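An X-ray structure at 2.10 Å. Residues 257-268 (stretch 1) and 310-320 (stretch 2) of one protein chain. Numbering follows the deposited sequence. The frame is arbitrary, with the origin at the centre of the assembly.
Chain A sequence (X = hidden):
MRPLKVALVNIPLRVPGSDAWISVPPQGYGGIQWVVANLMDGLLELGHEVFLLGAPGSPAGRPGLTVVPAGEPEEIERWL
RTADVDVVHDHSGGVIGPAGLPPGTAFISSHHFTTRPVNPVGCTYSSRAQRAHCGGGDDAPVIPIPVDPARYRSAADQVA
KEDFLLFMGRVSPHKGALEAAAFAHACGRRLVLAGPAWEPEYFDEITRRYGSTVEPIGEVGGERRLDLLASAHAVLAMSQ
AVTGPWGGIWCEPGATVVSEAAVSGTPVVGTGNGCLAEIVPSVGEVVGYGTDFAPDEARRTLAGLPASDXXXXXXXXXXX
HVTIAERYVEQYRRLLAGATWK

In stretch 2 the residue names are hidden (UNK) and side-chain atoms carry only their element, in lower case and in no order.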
# COMPACT_ATOMS: atom_id res chain seq x y z
N VAL A 257 -1.69 -4.42 -0.37
CA VAL A 257 -2.56 -5.51 -0.87
C VAL A 257 -3.19 -6.32 0.26
O VAL A 257 -4.25 -6.88 0.08
CB VAL A 257 -1.81 -6.49 -1.84
CG1 VAL A 257 -0.90 -7.51 -1.06
CG2 VAL A 257 -2.80 -7.19 -2.79
N VAL A 258 -2.55 -6.35 1.43
CA VAL A 258 -3.08 -7.08 2.59
C VAL A 258 -4.42 -6.48 3.08
O VAL A 258 -5.43 -7.20 3.24
CB VAL A 258 -2.05 -7.17 3.77
CG1 VAL A 258 -2.68 -7.85 5.06
CG2 VAL A 258 -0.81 -7.96 3.37
N SER A 259 -4.42 -5.16 3.31
CA SER A 259 -5.62 -4.46 3.77
C SER A 259 -6.69 -4.45 2.70
O SER A 259 -7.89 -4.54 3.00
CB SER A 259 -5.29 -3.02 4.28
OG SER A 259 -4.69 -2.28 3.23
N GLU A 260 -6.26 -4.36 1.44
CA GLU A 260 -7.14 -4.38 0.26
C GLU A 260 -7.86 -5.71 0.09
O GLU A 260 -9.07 -5.72 -0.10
CB GLU A 260 -6.38 -4.01 -1.02
CG GLU A 260 -6.01 -2.54 -0.93
CD GLU A 260 -5.47 -1.96 -2.19
OE1 GLU A 260 -4.43 -2.43 -2.65
OE2 GLU A 260 -6.11 -0.99 -2.71
N ALA A 261 -7.12 -6.81 0.14
CA ALA A 261 -7.74 -8.12 0.08
C ALA A 261 -8.75 -8.27 1.21
O ALA A 261 -9.89 -8.61 0.97
CB ALA A 261 -6.65 -9.25 0.11
N ALA A 262 -8.34 -8.01 2.45
CA ALA A 262 -9.17 -8.36 3.59
C ALA A 262 -10.43 -7.50 3.65
O ALA A 262 -11.54 -8.01 3.88
CB ALA A 262 -8.35 -8.23 4.88
N VAL A 263 -10.31 -6.22 3.41
CA VAL A 263 -11.52 -5.37 3.39
C VAL A 263 -12.44 -5.77 2.21
O VAL A 263 -13.63 -5.44 2.22
CB VAL A 263 -11.16 -3.92 3.30
CG1 VAL A 263 -10.95 -3.52 1.81
CG2 VAL A 263 -12.27 -3.06 3.90
N SER A 264 -11.89 -6.46 1.20
CA SER A 264 -12.74 -6.99 0.11
C SER A 264 -13.25 -8.39 0.46
O SER A 264 -13.83 -9.05 -0.40
CB SER A 264 -12.00 -7.06 -1.22
OG SER A 264 -11.39 -5.82 -1.57
N GLY A 265 -13.05 -8.81 1.71
CA GLY A 265 -13.50 -10.13 2.18
C GLY A 265 -12.62 -11.31 1.79
O GLY A 265 -13.12 -12.41 1.59
N THR A 266 -11.32 -11.08 1.64
CA THR A 266 -10.39 -12.09 1.12
C THR A 266 -9.19 -12.29 2.06
O THR A 266 -8.42 -11.35 2.32
CB THR A 266 -9.93 -11.76 -0.36
OG1 THR A 266 -11.10 -11.76 -1.20
CG2 THR A 266 -8.84 -12.79 -0.95
N PRO A 267 -9.01 -13.52 2.52
CA PRO A 267 -7.93 -13.81 3.47
C PRO A 267 -6.58 -13.82 2.73
O PRO A 267 -6.54 -13.79 1.49
CB PRO A 267 -8.31 -15.20 4.02
CG PRO A 267 -8.96 -15.89 2.80
CD PRO A 267 -9.74 -14.76 2.11
N VAL A 268 -5.50 -13.88 3.49
CA VAL A 268 -4.17 -13.66 2.93
C VAL A 268 -3.25 -14.74 3.41
O VAL A 268 -3.21 -15.04 4.57
CB VAL A 268 -3.61 -12.24 3.32
CG1 VAL A 268 -2.21 -12.02 2.72
CG2 VAL A 268 -4.57 -11.15 2.84
N UNK A 310 -14.92 -12.21 8.93
CA UNK A 310 -13.81 -12.09 9.83
C UNK A 310 -12.69 -11.17 9.32
O UNK A 310 -12.16 -10.33 10.06
c UNK A 310 -11.85 -14.93 11.69
o UNK A 310 -12.54 -15.96 11.40
c UNK A 310 -12.08 -13.57 10.98
o UNK A 310 -10.93 -14.92 12.55
c UNK A 310 -13.25 -13.51 10.06
N UNK A 311 -12.27 -11.38 8.07
CA UNK A 311 -11.18 -10.55 7.52
C UNK A 311 -11.61 -9.12 7.24
O UNK A 311 -10.83 -8.19 7.42
c UNK A 311 -11.35 -11.35 5.10
c UNK A 311 -9.88 -12.55 6.67
c UNK A 311 -10.46 -11.21 6.30
N UNK A 312 -12.86 -8.92 6.82
CA UNK A 312 -13.36 -7.57 6.63
C UNK A 312 -13.45 -6.79 7.95
O UNK A 312 -13.14 -5.60 8.00
c UNK A 312 -16.76 -7.85 2.64
n UNK A 312 -16.39 -7.21 1.56
c UNK A 312 -15.89 -6.09 4.15
n UNK A 312 -16.53 -7.36 3.85
c UNK A 312 -15.27 -6.16 5.60
n UNK A 312 -17.33 -9.03 2.55
c UNK A 312 -14.70 -7.57 5.89
N UNK A 313 -13.93 -7.09 8.97
CA UNK A 313 -14.04 -6.80 10.38
C UNK A 313 -12.68 -6.41 10.94
O UNK A 313 -12.58 -5.44 11.60
n UNK A 313 -15.95 -7.07 16.78
c UNK A 313 -14.60 -7.99 11.20
c UNK A 313 -16.28 -7.34 15.57
c UNK A 313 -14.80 -7.67 12.73
n UNK A 313 -17.31 -6.73 15.05
n UNK A 313 -15.42 -8.13 14.96
c UNK A 313 -15.40 -8.73 13.68
N UNK A 314 -11.76 -7.48 10.86
CA UNK A 314 -10.37 -7.20 11.21
C UNK A 314 -9.77 -6.02 10.43
O UNK A 314 -9.09 -5.18 11.03
c UNK A 314 -9.45 -8.45 11.04
N UNK A 315 -10.01 -5.97 9.11
CA UNK A 315 -9.44 -4.89 8.31
C UNK A 315 -9.99 -3.52 8.70
O UNK A 315 -9.27 -2.54 8.74
c UNK A 315 -9.65 -5.14 6.79
N UNK A 316 -11.30 -3.45 8.95
CA UNK A 316 -11.89 -2.17 9.32
C UNK A 316 -11.39 -1.76 10.72
O UNK A 316 -10.92 -0.61 10.87
c UNK A 316 -14.02 -0.78 9.64
c UNK A 316 -13.44 -2.16 9.19
c UNK A 316 -13.88 -2.45 7.78
N UNK A 317 -11.47 -2.67 11.71
CA UNK A 317 -10.98 -2.40 13.07
C UNK A 317 -9.52 -1.89 13.14
O UNK A 317 -9.23 -0.98 13.89
n UNK A 317 -11.18 -5.88 15.58
c UNK A 317 -11.04 -3.66 13.95
n UNK A 317 -9.52 -5.14 17.03
c UNK A 317 -9.96 -5.99 16.10
n UNK A 317 -9.20 -6.99 15.71
c UNK A 317 -12.14 -4.84 15.87
c UNK A 317 -12.35 -3.92 14.69
N UNK A 318 -8.62 -2.51 12.37
CA UNK A 318 -7.17 -2.19 12.43
C UNK A 318 -6.74 -1.14 11.44
O UNK A 318 -5.83 -0.32 11.73
c UNK A 318 -6.34 -3.46 12.20
c UNK A 318 -6.51 -4.63 13.18
c UNK A 318 -5.94 -4.26 14.56
c UNK A 318 -5.81 -5.90 12.63
N UNK A 319 -7.33 -1.18 10.23
CA UNK A 319 -6.82 -0.37 9.15
C UNK A 319 -7.88 0.57 8.60
O UNK A 319 -7.60 1.27 7.65
c UNK A 319 -4.22 -4.30 9.08
c UNK A 319 -6.00 -4.52 7.42
n UNK A 319 -3.63 -3.31 9.82
c UNK A 319 -3.95 -5.68 9.03
c UNK A 319 -4.69 -6.46 8.18
c UNK A 319 -5.24 -3.70 8.29
c UNK A 319 -6.20 -1.25 8.03
c UNK A 319 -4.26 -2.11 9.53
c UNK A 319 -5.25 -2.31 8.61
c UNK A 319 -5.72 -5.90 7.37
N UNK A 320 -9.07 0.65 9.22
CA UNK A 320 -10.14 1.48 8.62
C UNK A 320 -9.67 2.91 8.35
O UNK A 320 -8.95 3.50 9.17

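Position 310 carries three side-chain carbons, the third bearing two oxygens. That carboxylate at the end of a three-carbon chain is Glu310. It makes no contact with stretch 1.

Position 311 has one carbon carrying two more, a fork at CB. It points toward stretch 1. Its CB lies 3.9 Å from Ala262 CB, and its branch carbons reach Gly265, Thr266 and Pro267. The residue is Val311. Its CG2 is 3.5 Å from Thr266 N, and its CG1 is 4.1 Å from Pro267 CB.

Position 312 has three carbons, a nitrogen, then a carbon with two more nitrogens. This is a guanidinium, and its chain passes along the backbone of Val263, Ser264 and Gly265. The residue is Arg312. Its NH1 donates a weak hydrogen bond to Val263 O at 3.3 Å, and Gly265 N lies over one face of the guanidinium. Gly265 has positive phi, and a CB there would clash with Arg312 NH2.

Position 313 has the same atom pattern but points away and touches nothing on stretch 1. It is Arg313.

Position 314 has a single side-chain carbon, directed sideways and out of contact. It is Ala314.

Position 315 also has one carbon, but it points toward stretch 1. Its CB is 3.9 Å from Ala262 CB and 3.6 Å from Val263 N. It is Ala315.

Position 316 has one carbon carrying two, and it meets the side chain of Val263. It is Val316. Its CG2 lies 4.2 Å from Val263 CG2.

Position 317 has three carbons, a nitrogen and a carbon with two nitrogens. It is Arg317, out of reach of stretch 1.

Position 318 has four carbons, forked at the second. It is Leu318, also out of reach.

Position 319 has one carbon followed by fused five- and six-membered rings holding eight carbons and one nitrogen. The rings approach Val258, Ser259 and Ala262. Only an indole fits: Trp319. Its CE3 is 3.6 Å from Ser259 CB, its CH2 is 4.0 Å from Val258 CG1, and Ala262 CB sits at the ring edge.

Position 320 has no side-chain atoms. It is Gly320, the first residue past the helix. A CB would clash with Val316 O.

The helix axes approach to 8.0 Å at 130°. Small side chains at Ala262 and Ala315 accompany this close packing. Val311 and Trp319 extend the apolar contact in different directions from Ala262. Ala262 O also receives a CA-H...O contact from Arg312 CA at 3.3 Å. Packing therefore dominates, with one weak hydrogen bond added.

Stretch 2 (310-320) EVRRAAVRLWG
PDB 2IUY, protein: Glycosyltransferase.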